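Local coordinates for protein farnesyl diphosphate synthase (Rhodobacter capsulatus, PDB 3M0G) that probably condenses farnesyl diphosphate with isopentenyl diphosphate to form geranylgeranyl diphosphate, a magnesium-dependent step of isoprenoid biosynthesis, at residues Tyr151-Ala154 with Leu155-Ala159; Ile172-Gln175 with Ala176-Gly180; Thr106-Leu109 with Ala110-Leu114; Asp81-Pro84 with Cys85-Asn88. All coordinates share one frame; numbering follows the deposited sequence.

Interaction 1: residues Tyr151-Ala154 with Leu155-Ala159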
ATOM      1  N   TYR B 151      -8.791   2.215  -8.963  1.00  3.82           N
ATOM      2  CA  TYR B 151     -10.041   2.719  -9.545  1.00  5.01           C
ATOM      3  C   TYR B 151     -10.250   2.155 -10.960  1.00  4.68           C
ATOM      4  O   TYR B 151     -11.318   1.674 -11.274  1.00  5.68           O
ATOM      5  CB  TYR B 151     -10.061   4.248  -9.514  1.00  5.97           C
ATOM      6  CG  TYR B 151     -11.255   4.958 -10.162  1.00  9.89           C
ATOM      7  CD1 TYR B 151     -12.580   4.688  -9.776  1.00  6.90           C
ATOM      8  CD2 TYR B 151     -11.045   5.951 -11.133  1.00  7.18           C
ATOM      9  CE1 TYR B 151     -13.651   5.383 -10.359  1.00 10.24           C
ATOM     10  CE2 TYR B 151     -12.098   6.635 -11.712  1.00 10.03           C
ATOM     11  CZ  TYR B 151     -13.395   6.344 -11.330  1.00  7.17           C
ATOM     12  OH  TYR B 151     -14.416   7.038 -11.923  1.00 10.02           O
ATOM     13  N   GLY B 152      -9.230   2.177 -11.804  1.00  4.65           N
ATOM     14  CA  GLY B 152      -9.403   1.656 -13.163  1.00  3.89           C
ATOM     15  C   GLY B 152      -9.503   0.142 -13.197  1.00  3.36           C
ATOM     16  O   GLY B 152     -10.097  -0.411 -14.132  1.00  5.25           O
ATOM     17  N   GLN B 153      -8.977  -0.541 -12.173  1.00  2.51           N
ATOM     18  CA  GLN B 153      -9.130  -2.008 -12.092  1.00  3.17           C
ATOM     19  C   GLN B 153     -10.570  -2.318 -11.764  1.00  2.30           C
ATOM     20  O   GLN B 153     -11.144  -3.231 -12.314  1.00  2.23           O
ATOM     21  CB  GLN B 153      -8.260  -2.652 -11.008  1.00  4.50           C
ATOM     22  CG  GLN B 153      -8.197  -4.189 -11.132  1.00 16.57           C
ATOM     23  CD  GLN B 153      -7.774  -4.682 -12.536  1.00  6.44           C
ATOM     24  OE1 GLN B 153      -8.546  -5.346 -13.237  1.00 16.62           O
ATOM     25  NE2 GLN B 153      -6.545  -4.357 -12.936  1.00 17.59           N
ATOM     26  N   ALA B 154     -11.119  -1.538 -10.851  1.00  3.13           N
ATOM     27  CA  ALA B 154     -12.518  -1.668 -10.446  1.00  3.73           C
ATOM     28  C   ALA B 154     -13.472  -1.373 -11.600  1.00  4.62           C
ATOM     29  O   ALA B 154     -14.524  -2.028 -11.738  1.00  5.82           O
ATOM     30  CB  ALA B 154     -12.789  -0.738  -9.291  1.00  5.22           C
ATOM     31  N   LEU B 155     -13.166  -0.346 -12.382  1.00  5.15           N
ATOM     32  CA  LEU B 155     -13.942  -0.078 -13.593  1.00  7.35           C
ATOM     33  C   LEU B 155     -13.864  -1.241 -14.588  1.00  8.53           C
ATOM     34  O   LEU B 155     -14.864  -1.587 -15.236  1.00  8.13           O
ATOM     35  CB  LEU B 155     -13.506   1.234 -14.255  1.00  7.69           C
ATOM     36  CG  LEU B 155     -13.857   2.526 -13.508  1.00  6.03           C
ATOM     37  CD1 LEU B 155     -13.005   3.658 -14.050  1.00  8.55           C
ATOM     38  CD2 LEU B 155     -15.337   2.880 -13.554  1.00  8.15           C
ATOM     39  N   ASP B 156     -12.683  -1.847 -14.691  1.00  9.53           N
ATOM     40  CA  ASP B 156     -12.429  -2.930 -15.641  1.00 11.76           C
ATOM     41  C   ASP B 156     -13.051  -4.255 -15.221  1.00 12.99           C
ATOM     42  O   ASP B 156     -13.497  -5.015 -16.072  1.00 12.96           O
ATOM     43  CB  ASP B 156     -10.934  -3.102 -15.902  1.00 12.59           C
ATOM     44  CG  ASP B 156     -10.644  -3.725 -17.270  1.00 21.33           C
ATOM     45  OD1 ASP B 156     -11.597  -3.930 -18.068  1.00 14.74           O
ATOM     46  OD2 ASP B 156      -9.455  -3.997 -17.556  1.00 14.14           O
ATOM     47  N   ILE B 157     -13.097  -4.519 -13.915  1.00 13.71           N
ATOM     48  CA  ILE B 157     -13.802  -5.698 -13.385  1.00 14.11           C
ATOM     49  C   ILE B 157     -15.310  -5.583 -13.628  1.00 14.07           C
ATOM     50  O   ILE B 157     -15.959  -6.558 -14.034  1.00 13.14           O
ATOM     51  CB  ILE B 157     -13.478  -5.941 -11.873  1.00 14.94           C
ATOM     52  CG1 ILE B 157     -12.039  -6.447 -11.710  1.00 20.02           C
ATOM     53  CG2 ILE B 157     -14.488  -6.899 -11.215  1.00 20.75           C
ATOM     54  CD1 ILE B 157     -11.604  -7.482 -12.769  1.00 16.35           C
ATOM     55  N   ALA B 158     -15.849  -4.381 -13.413  1.00 14.09           N
ATOM     56  CA  ALA B 158     -17.253  -4.106 -13.678  1.00 13.77           C
ATOM     57  C   ALA B 158     -17.574  -4.195 -15.171  1.00 12.52           C
ATOM     58  O   ALA B 158     -18.634  -4.677 -15.557  1.00 11.53           O
ATOM     59  CB  ALA B 158     -17.652  -2.747 -13.135  1.00 14.51           C
ATOM     60  N   ALA B 159     -16.656  -3.726 -16.007  1.00 10.92           N
ATOM     61  CA  ALA B 159     -16.831  -3.798 -17.453  1.00 11.11           C
ATOM     62  C   ALA B 159     -16.961  -5.237 -17.968  1.00 11.69           C
ATOM     63  O   ALA B 159     -17.717  -5.476 -18.908  1.00 10.87           O
ATOM     64  CB  ALA B 159     -15.683  -3.076 -18.168  1.00 10.94           C
TER

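Interaction 2: residues Ile172-Gln175 with Ala176-Gly180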
ATOM      1  N   ILE B 172     -11.528   5.130 -22.015  1.00 10.97           N
ATOM      2  CA  ILE B 172     -10.440   6.109 -21.809  1.00 10.56           C
ATOM      3  C   ILE B 172     -10.236   6.372 -20.300  1.00 10.16           C
ATOM      4  O   ILE B 172      -9.114   6.371 -19.805  1.00  9.65           O
ATOM      5  CB  ILE B 172     -10.706   7.476 -22.568  1.00 11.08           C
ATOM      6  CG1 ILE B 172     -10.471   7.341 -24.072  1.00 11.73           C
ATOM      7  CG2 ILE B 172      -9.804   8.585 -22.057  1.00  9.74           C
ATOM      8  CD1 ILE B 172     -11.119   8.460 -24.895  1.00 10.85           C
ATOM      9  N   ARG B 173     -11.332   6.579 -19.583  1.00  9.69           N
ATOM     10  CA  ARG B 173     -11.293   6.754 -18.124  1.00  9.89           C
ATOM     11  C   ARG B 173     -10.733   5.509 -17.417  1.00  8.29           C
ATOM     12  O   ARG B 173      -9.965   5.614 -16.466  1.00  8.18           O
ATOM     13  CB  ARG B 173     -12.703   7.058 -17.599  1.00 10.93           C
ATOM     14  CG  ARG B 173     -12.773   7.388 -16.102  1.00 21.66           C
ATOM     15  CD  ARG B 173     -14.192   7.699 -15.643  1.00 12.72           C
ATOM     16  NE  ARG B 173     -15.087   6.533 -15.684  1.00 22.03           N
ATOM     17  CZ  ARG B 173     -16.362   6.533 -15.294  1.00 14.39           C
ATOM     18  NH1 ARG B 173     -17.086   5.421 -15.380  1.00 22.80           N
ATOM     19  NH2 ARG B 173     -16.942   7.637 -14.823  1.00 22.65           N
ATOM     20  N   LEU B 174     -11.134   4.339 -17.885  1.00  8.23           N
ATOM     21  CA  LEU B 174     -10.676   3.058 -17.332  1.00  8.34           C
ATOM     22  C   LEU B 174      -9.173   2.926 -17.489  1.00  7.86           C
ATOM     23  O   LEU B 174      -8.459   2.559 -16.558  1.00  6.89           O
ATOM     24  CB  LEU B 174     -11.353   1.929 -18.094  1.00  9.34           C
ATOM     25  CG  LEU B 174     -11.235   0.476 -17.666  1.00  9.85           C
ATOM     26  CD1 LEU B 174     -12.640  -0.126 -17.698  1.00 10.31           C
ATOM     27  CD2 LEU B 174     -10.299  -0.266 -18.586  1.00 10.63           C
ATOM     28  N   GLN B 175      -8.713   3.229 -18.696  1.00  8.06           N
ATOM     29  CA  GLN B 175      -7.311   3.086 -19.067  1.00  7.21           C
ATOM     30  C   GLN B 175      -6.371   4.095 -18.437  1.00  6.54           C
ATOM     31  O   GLN B 175      -5.232   3.748 -18.076  1.00  6.40           O
ATOM     32  CB  GLN B 175      -7.163   3.018 -20.578  1.00  9.18           C
ATOM     33  CG  GLN B 175      -7.663   1.677 -21.139  1.00 35.91           C
ATOM     34  CD  GLN B 175      -7.090   0.455 -20.406  1.00  9.67           C
ATOM     35  OE1 GLN B 175      -6.044   0.534 -19.756  1.00 36.40           O
ATOM     36  NE2 GLN B 175      -7.759  -0.682 -20.544  1.00 36.13           N
ATOM     37  N   ALA B 176      -6.825   5.338 -18.319  1.00  5.66           N
ATOM     38  CA  ALA B 176      -6.097   6.337 -17.558  1.00  4.96           C
ATOM     39  C   ALA B 176      -5.786   5.894 -16.103  1.00  5.38           C
ATOM     40  O   ALA B 176      -4.666   6.026 -15.617  1.00  6.13           O
ATOM     41  CB  ALA B 176      -6.803   7.652 -17.603  1.00  4.88           C
ATOM     42  N   GLY B 177      -6.762   5.355 -15.400  1.00  5.29           N
ATOM     43  CA  GLY B 177      -6.450   4.802 -14.079  1.00  6.35           C
ATOM     44  C   GLY B 177      -5.683   3.489 -14.102  1.00  5.66           C
ATOM     45  O   GLY B 177      -4.663   3.365 -13.426  1.00  7.19           O
ATOM     46  N   LYS B 178      -6.134   2.541 -14.926  1.00  4.73           N
ATOM     47  CA  LYS B 178      -5.711   1.129 -14.834  1.00  4.19           C
ATOM     48  C   LYS B 178      -4.262   1.006 -15.211  1.00  4.27           C
ATOM     49  O   LYS B 178      -3.490   0.219 -14.633  1.00  2.94           O
ATOM     50  CB  LYS B 178      -6.520   0.250 -15.780  1.00  4.98           C
ATOM     51  CG  LYS B 178      -6.103  -1.218 -15.743  1.00 13.33           C
ATOM     52  CD  LYS B 178      -7.030  -2.125 -16.528  1.00  8.36           C
ATOM     53  CE  LYS B 178      -6.933  -3.571 -16.046  1.00 13.67           C
ATOM     54  NZ  LYS B 178      -5.738  -4.346 -16.496  1.00 11.17           N
ATOM     55  N   THR B 179      -3.903   1.789 -16.200  1.00  5.78           N
ATOM     56  CA  THR B 179      -2.592   1.672 -16.794  1.00  6.14           C
ATOM     57  C   THR B 179      -1.872   2.990 -16.890  1.00  7.31           C
ATOM     58  O   THR B 179      -0.626   3.036 -16.749  1.00  7.02           O
ATOM     59  CB  THR B 179      -2.766   0.998 -18.165  1.00  7.16           C
ATOM     60  OG1 THR B 179      -2.841  -0.422 -17.962  1.00 25.30           O
ATOM     61  CG2 THR B 179      -1.639   1.325 -19.122  1.00 25.15           C
ATOM     62  N   GLY B 180      -2.644   4.044 -17.149  1.00  7.30           N
ATOM     63  CA  GLY B 180      -2.114   5.351 -17.461  1.00  7.75           C
ATOM     64  C   GLY B 180      -1.422   5.988 -16.275  1.00  7.79           C
ATOM     65  O   GLY B 180      -0.381   6.631 -16.433  1.00  6.56           O
TER

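Interaction 3: residues Thr106-Leu109 with Ala110-Leu114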
ATOM      1  N   THR B 106      -1.956 -16.713   0.077  1.00  5.74           N
ATOM      2  CA  THR B 106      -0.589 -16.252  -0.193  1.00  5.86           C
ATOM      3  C   THR B 106      -0.502 -15.155  -1.262  1.00  6.27           C
ATOM      4  O   THR B 106       0.301 -14.220  -1.117  1.00  6.65           O
ATOM      5  CB  THR B 106       0.349 -17.424  -0.527  1.00  6.02           C
ATOM      6  OG1 THR B 106       0.210 -18.434   0.482  1.00 10.79           O
ATOM      7  CG2 THR B 106       1.800 -16.960  -0.586  1.00 11.54           C
ATOM      8  N   ALA B 107      -1.310 -15.252  -2.326  1.00  5.68           N
ATOM      9  CA  ALA B 107      -1.381 -14.167  -3.311  1.00  4.89           C
ATOM     10  C   ALA B 107      -1.933 -12.836  -2.748  1.00  4.19           C
ATOM     11  O   ALA B 107      -1.418 -11.771  -3.048  1.00  4.55           O
ATOM     12  CB  ALA B 107      -2.176 -14.610  -4.571  1.00  4.82           C
ATOM     13  N   VAL B 108      -2.984 -12.889  -1.941  1.00  3.17           N
ATOM     14  CA  VAL B 108      -3.456 -11.680  -1.256  1.00  3.11           C
ATOM     15  C   VAL B 108      -2.301 -11.065  -0.468  1.00  3.32           C
ATOM     16  O   VAL B 108      -1.973  -9.880  -0.618  1.00  4.33           O
ATOM     17  CB  VAL B 108      -4.624 -12.006  -0.296  1.00  2.39           C
ATOM     18  CG1 VAL B 108      -5.032 -10.770   0.567  1.00  5.41           C
ATOM     19  CG2 VAL B 108      -5.781 -12.582  -1.061  1.00  5.30           C
ATOM     20  N   LEU B 109      -1.641 -11.903   0.333  1.00  2.36           N
ATOM     21  CA  LEU B 109      -0.648 -11.419   1.272  1.00  3.51           C
ATOM     22  C   LEU B 109       0.620 -10.922   0.583  1.00  3.49           C
ATOM     23  O   LEU B 109       1.178  -9.891   0.975  1.00  4.31           O
ATOM     24  CB  LEU B 109      -0.343 -12.484   2.330  1.00  5.21           C
ATOM     25  CG  LEU B 109      -1.480 -12.804   3.299  1.00  2.00           C
ATOM     26  CD1 LEU B 109      -0.942 -13.763   4.316  1.00  6.68           C
ATOM     27  CD2 LEU B 109      -2.032 -11.544   4.023  1.00  6.22           C
ATOM     28  N   ALA B 110       1.034 -11.610  -0.471  1.00  2.79           N
ATOM     29  CA  ALA B 110       2.260 -11.225  -1.176  1.00  2.02           C
ATOM     30  C   ALA B 110       2.068  -9.902  -1.928  1.00  2.14           C
ATOM     31  O   ALA B 110       2.965  -9.046  -1.956  1.00  2.41           O
ATOM     32  CB  ALA B 110       2.736 -12.351  -2.087  1.00  2.01           C
ATOM     33  N   GLY B 111       0.906  -9.731  -2.540  1.00  2.65           N
ATOM     34  CA  GLY B 111       0.571  -8.424  -3.145  1.00  4.19           C
ATOM     35  C   GLY B 111       0.453  -7.312  -2.102  1.00  4.32           C
ATOM     36  O   GLY B 111       0.866  -6.192  -2.347  1.00  4.67           O
ATOM     37  N   ASP B 112      -0.134  -7.616  -0.950  1.00  4.47           N
ATOM     38  CA  ASP B 112      -0.250  -6.634   0.127  1.00  5.26           C
ATOM     39  C   ASP B 112       1.143  -6.133   0.550  1.00  5.84           C
ATOM     40  O   ASP B 112       1.363  -4.923   0.701  1.00  5.46           O
ATOM     41  CB  ASP B 112      -1.031  -7.182   1.320  1.00  5.93           C
ATOM     42  CG  ASP B 112      -2.537  -7.271   1.068  1.00  8.47           C
ATOM     43  OD1 ASP B 112      -3.082  -6.724   0.068  1.00  6.32           O
ATOM     44  OD2 ASP B 112      -3.195  -7.905   1.901  1.00  5.92           O
ATOM     45  N   ALA B 113       2.095  -7.056   0.697  1.00  5.92           N
ATOM     46  CA  ALA B 113       3.429  -6.691   1.172  1.00  5.61           C
ATOM     47  C   ALA B 113       4.278  -6.097   0.063  1.00  5.91           C
ATOM     48  O   ALA B 113       5.233  -5.349   0.319  1.00  5.93           O
ATOM     49  CB  ALA B 113       4.115  -7.902   1.823  1.00  5.88           C
ATOM     50  N   LEU B 114       3.950  -6.418  -1.191  1.00  5.69           N
ATOM     51  CA  LEU B 114       4.664  -5.797  -2.277  1.00  5.65           C
ATOM     52  C   LEU B 114       4.261  -4.329  -2.408  1.00  6.11           C
ATOM     53  O   LEU B 114       5.083  -3.504  -2.766  1.00  7.51           O
ATOM     54  CB  LEU B 114       4.468  -6.546  -3.590  1.00  5.92           C
ATOM     55  CG  LEU B 114       5.372  -7.777  -3.730  1.00  8.95           C
ATOM     56  CD1 LEU B 114       4.768  -8.699  -4.788  1.00  7.00           C
ATOM     57  CD2 LEU B 114       6.792  -7.362  -4.098  1.00  6.29           C
TER

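Interaction 4: residues Asp81-Pro84 with Cys85-Asn88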
ATOM      1  N   ASP B  81      -4.452  -9.308  -9.592  1.00  9.60           N
ATOM      2  CA  ASP B  81      -5.297  -9.305 -10.790  1.00 11.96           C
ATOM      3  C   ASP B  81      -5.464 -10.685 -11.382  1.00 11.78           C
ATOM      4  O   ASP B  81      -6.535 -11.006 -11.917  1.00 12.30           O
ATOM      5  CB  ASP B  81      -4.766  -8.320 -11.831  1.00 14.75           C
ATOM      6  CG  ASP B  81      -4.994  -6.885 -11.418  1.00 22.31           C
ATOM      7  OD1 ASP B  81      -5.782  -6.644 -10.472  1.00 15.25           O
ATOM      8  OD2 ASP B  81      -4.371  -6.004 -12.026  1.00 16.26           O
ATOM      9  N   ASP B  82      -4.425 -11.505 -11.235  1.00 11.25           N
ATOM     10  CA  ASP B  82      -4.438 -12.903 -11.680  1.00 12.02           C
ATOM     11  C   ASP B  82      -5.352 -13.792 -10.853  1.00 11.90           C
ATOM     12  O   ASP B  82      -5.706 -14.883 -11.299  1.00 11.90           O
ATOM     13  CB  ASP B  82      -3.020 -13.489 -11.673  1.00 12.97           C
ATOM     14  CG  ASP B  82      -2.116 -12.821 -12.674  1.00  6.96           C
ATOM     15  OD1 ASP B  82      -2.642 -12.119 -13.571  1.00 14.31           O
ATOM     16  OD2 ASP B  82      -0.879 -12.958 -12.554  1.00 13.85           O
HETATM   17  N   MSE B  83      -5.748 -13.335  -9.662  1.00 11.81           N
HETATM   18  CA  MSE B  83      -6.566 -14.181  -8.777  1.00 11.98           C
HETATM   19  C   MSE B  83      -7.920 -14.543  -9.400  1.00 10.94           C
HETATM   20  O   MSE B  83      -8.458 -13.766 -10.198  1.00 10.39           O
HETATM   21  CB  MSE B  83      -6.754 -13.550  -7.388  1.00 13.54           C
HETATM   22  CG  MSE B  83      -5.506 -13.472  -6.549  1.00 20.95           C
HETATM   23 SE   MSE B  83      -5.837 -12.615  -4.820  1.00 18.36          SE
HETATM   24  CE  MSE B  83      -6.899 -11.124  -5.421  1.00 21.39           C
ATOM     25  N   PRO B  84      -8.476 -15.716  -9.016  1.00 10.41           N
ATOM     26  CA  PRO B  84      -9.709 -16.283  -9.591  1.00 10.18           C
ATOM     27  C   PRO B  84     -10.884 -15.302  -9.620  1.00 10.80           C
ATOM     28  O   PRO B  84     -11.581 -15.219 -10.629  1.00 11.59           O
ATOM     29  CB  PRO B  84     -10.008 -17.474  -8.673  1.00  9.80           C
ATOM     30  CG  PRO B  84      -8.644 -17.889  -8.173  1.00  7.60           C
ATOM     31  CD  PRO B  84      -7.932 -16.587  -7.951  1.00  9.76           C
ATOM     32  N   CYS B  85     -11.089 -14.556  -8.535  1.00 11.09           N
ATOM     33  CA  CYS B  85     -12.206 -13.607  -8.457  1.00 11.23           C
ATOM     34  C   CYS B  85     -11.957 -12.362  -9.304  1.00 11.30           C
ATOM     35  O   CYS B  85     -12.842 -11.542  -9.477  1.00 10.71           O
ATOM     36  CB  CYS B  85     -12.490 -13.217  -7.002  1.00 10.88           C
ATOM     37  SG  CYS B  85     -11.156 -12.289  -6.253  1.00 19.19           S
HETATM   38  N   MSE B  86     -10.739 -12.226  -9.822  1.00 12.66           N
HETATM   39  CA  MSE B  86     -10.390 -11.114 -10.678  1.00 14.10           C
HETATM   40  C   MSE B  86     -10.281 -11.630 -12.115  1.00 13.72           C
HETATM   41  O   MSE B  86     -11.281 -12.056 -12.697  1.00 13.60           O
HETATM   42  CB  MSE B  86      -9.082 -10.472 -10.191  1.00 16.45           C
HETATM   43  CG  MSE B  86      -9.156  -9.879  -8.768  1.00  9.35           C
HETATM   44 SE   MSE B  86      -9.711  -7.990  -8.806  1.00 21.14          SE
HETATM   45  CE  MSE B  86      -8.191  -7.341  -9.701  1.00  9.22           C
ATOM     46  N   ASP B  87      -9.074 -11.622 -12.672  1.00 12.69           N
ATOM     47  CA  ASP B  87      -8.851 -12.082 -14.039  1.00 13.72           C
ATOM     48  C   ASP B  87      -8.704 -13.590 -14.181  1.00 13.45           C
ATOM     49  O   ASP B  87      -8.858 -14.113 -15.288  1.00 14.26           O
ATOM     50  CB  ASP B  87      -7.627 -11.397 -14.653  1.00 15.03           C
ATOM     51  CG  ASP B  87      -7.764  -9.894 -14.711  1.00 11.22           C
ATOM     52  OD1 ASP B  87      -8.871  -9.351 -14.448  1.00 16.81           O
ATOM     53  OD2 ASP B  87      -6.749  -9.257 -15.018  1.00 16.15           O
ATOM     54  N   ASN B  88      -8.403 -14.276 -13.076  1.00 12.50           N
ATOM     55  CA  ASN B  88      -8.388 -15.744 -13.041  1.00 12.41           C
ATOM     56  C   ASN B  88      -7.397 -16.345 -14.065  1.00 12.25           C
ATOM     57  O   ASN B  88      -7.772 -17.163 -14.908  1.00 12.00           O
ATOM     58  CB  ASN B  88      -9.839 -16.284 -13.204  1.00 12.46           C
ATOM     59  CG  ASN B  88      -9.981 -17.773 -12.889  1.00  8.46           C
ATOM     60  OD1 ASN B  88     -10.969 -18.400 -13.284  1.00 12.74           O
ATOM     61  ND2 ASN B  88      -9.010 -18.342 -12.195  1.00 12.28           N
TER
HETATM   62  O   HOH W   1     -13.018 -13.630 -12.079  1.00 15.83           O

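Interaction 1: residues Tyr151-Ala154 with Leu155-Ala159
Leu-155 lays its CD1 methyl over one face of the Tyr-151 ring, a CH-pi contact one helical turn apart. CD1 stands 3.9 Å from the centroid of the Tyr-151 ring, over the face but displaced toward the rim on the CZ side. The tyrosine is turned for this by its first torsion (chi1 176°), which sets the ring beside its own carbonyl carbon and lets it lean forward along the helix. The base of the leucine is packed as well, its CG lying 3.5 Å from Tyr-151 O, the carbonyl that accepts the Leu-155 N-H at 3.0 Å. Gln-153 carries a second pair four residues on: its chain bends at chi2 (53°), bringing OE1 to 3.8 Å from the Ile-157 CD1 methyl. Ala-154 contributes mainly through its backbone, where O takes the N-H of Ala-158 at 3.2 Å from above the carbonyl plane. The contact occupies most of helix 149-159, among three neighbours. Tyr-151 and Leu-155 pack on Arg-173 of helix 168-194, whereas Gln-153 and Ala-154 meet Leu-109 of the second subunit, and Ile-157 faces the loop that follows helix 60-81.

Interaction 2: residues Ile172-Gln175 with Ala176-Gly180
A pi-type turn widens helix 168-194 where Gln-175 meets Thr-179 and Gly-180. The carbonyl oxygen of Gln-175 is gripped twice: Thr-179 N donates to it at 3.0 Å, well tilted from the carbonyl plane, and Gly-180 N donates at 2.8 Å, lying in that plane. One extra residue is thus taken into the turn, and Thr-179 absorbs it with a stretched backbone (phi -129°). Before this point the spacing is ordinary. Ala-176 N bonds to Ile-172 O at 2.9 Å, a weak bond links Gly-177 N to Arg-173 O, and Lys-178 N reaches Leu-174 O at 2.8 Å. The side chain of Gln-175, bent at its second torsion, runs alongside that of Thr-179 and points the same way, with both packing on Gln-213 of helix 199-219. Lys-178 starts over the preceding turn, its CB only 3.1 Å from Leu-174 O, and then departs as an extended chain until the last torsion (chi4 -77°) swings NZ aside. There it forms a long, weak ion pair with Asp-156 of helix 149-159, while its aliphatic part lies on Gln-153. Doubly accepting carbonyls of this kind mark a pi bulge, and here it falls at the lysine-threonine pair that relatives in the prenyl synthase family use to contact the diphosphate substrate.

Interaction 3: residues Thr106-Leu109 with Ala110-Leu114
The carboxylate of Asp-112 is held close over the backbone of Val-108, four residues earlier. With CG anti to its carbonyl carbon (chi1 -74°), the aspartate folds back along the helix until CG lies 3.2 Å from Val-108 O. The carboxylate turns its face to the Val-108 oxygen, which sits above CG, with OD1 and OD2 both 3.4 Å from it and no bond formed, since all three are acceptors. Val-108 O and Asp-112 OD2 draw on other donors. Val-108 O receives Asp-112 N at 2.9 Å and also His-80 NE2 of the same chain, while Asp-112 OD2 bonds to His-80 ND1 of the second subunit. OD1 approaches its own counterpart in that subunit, so the buried pair may share a proton. Val-108 lies beside the aspartate: chi1 of 173° sends CG1 toward the following turn, 3.7 Å from Asp-112 OD2, leaving CG2 on the Met-83 side. Ala-110 is pressed onto the previous turn, its CB 3.2 Å from Thr-106 O, which also accepts the Ala-110 N-H at 2.8 Å. Around this part of helix 104-121, Thr-106 and Ala-110 lean on Ala-33 of helix 29-37, Ala-107 meets Val-79 of helix 60-81 and helix 98-101, and Leu-109 and Asp-112 face the second subunit, where Tyr-76 and Gln-153 pack against them.

Interaction 4: residues Asp81-Pro84 with Cys85-Asn88
Asp-81 and Asp-87 close the tight half of this loop through a backbone bond. Asp-87 N donates to Asp-81 O at 2.7 Å, nearly along the C=O axis, and the Asp-87 side chain folds in behind it, its CG 3.2 Å from the same Asp-81 oxygen. That closeness follows from a first torsion of -60°, which turns the carboxylate beside its own backbone N. Deeper in, the carbonyl of Met-83 is gripped from opposite faces of its plane. Met-86 N arrives at 2.8 Å, completing a type I beta turn from Met-83 to Met-86, and Asn-88 N comes in from the other face at 2.9 Å. On the inner side two selenomethionines meet, the CE of Met-83 lying 4.2 Å from Met-86 CG; Met-83 also packs on Ala-107 and Val-108, and Met-86 on Ile-157. The sequence is that of the first aspartate-rich motif, DDxxxxD, which in related prenyl synthases binds magnesium and the allylic diphosphate; here OD2 of Asp-81 and OD2 of Asp-87 stand 5.0 Å apart, and Asp-82 is tied back by a salt bridge to Arg-92. The side formed by Pro-84 and Asn-88 is more open to solvent, although the backbones come close there: packing and a water hold it, with no direct hydrogen bond between the two residues. Exposed Asn-88 crosses Pro-84 at about a right angle, its ND2 3.4 Å from Pro-84 CA. The water donates to Pro-84 O at 2.6 Å, and its second link, to Met-86 O, is too short to be relied on.

In the fold
Along the chain the order is interaction 4, interaction 3, interaction 1 and interaction 2, all inside one all-helical prenyl synthase domain. Interactions 1 and 2 sit on consecutive helices, 149-159 and 168-194, with centres about 9 Å apart and side chains in contact. Interaction 4, the loop after helix 60-81, bridges the group: it touches interaction 1 (centres about 12 Å apart) through Met-86 and Asp-87, and interaction 3 (about 14 Å) through Met-83. Interactions 2 and 3 lie farthest apart, about 23 Å between centres. Interactions 1, 3 and 4 all reach the second subunit, which places the aspartate-rich loop beside the dimer interface.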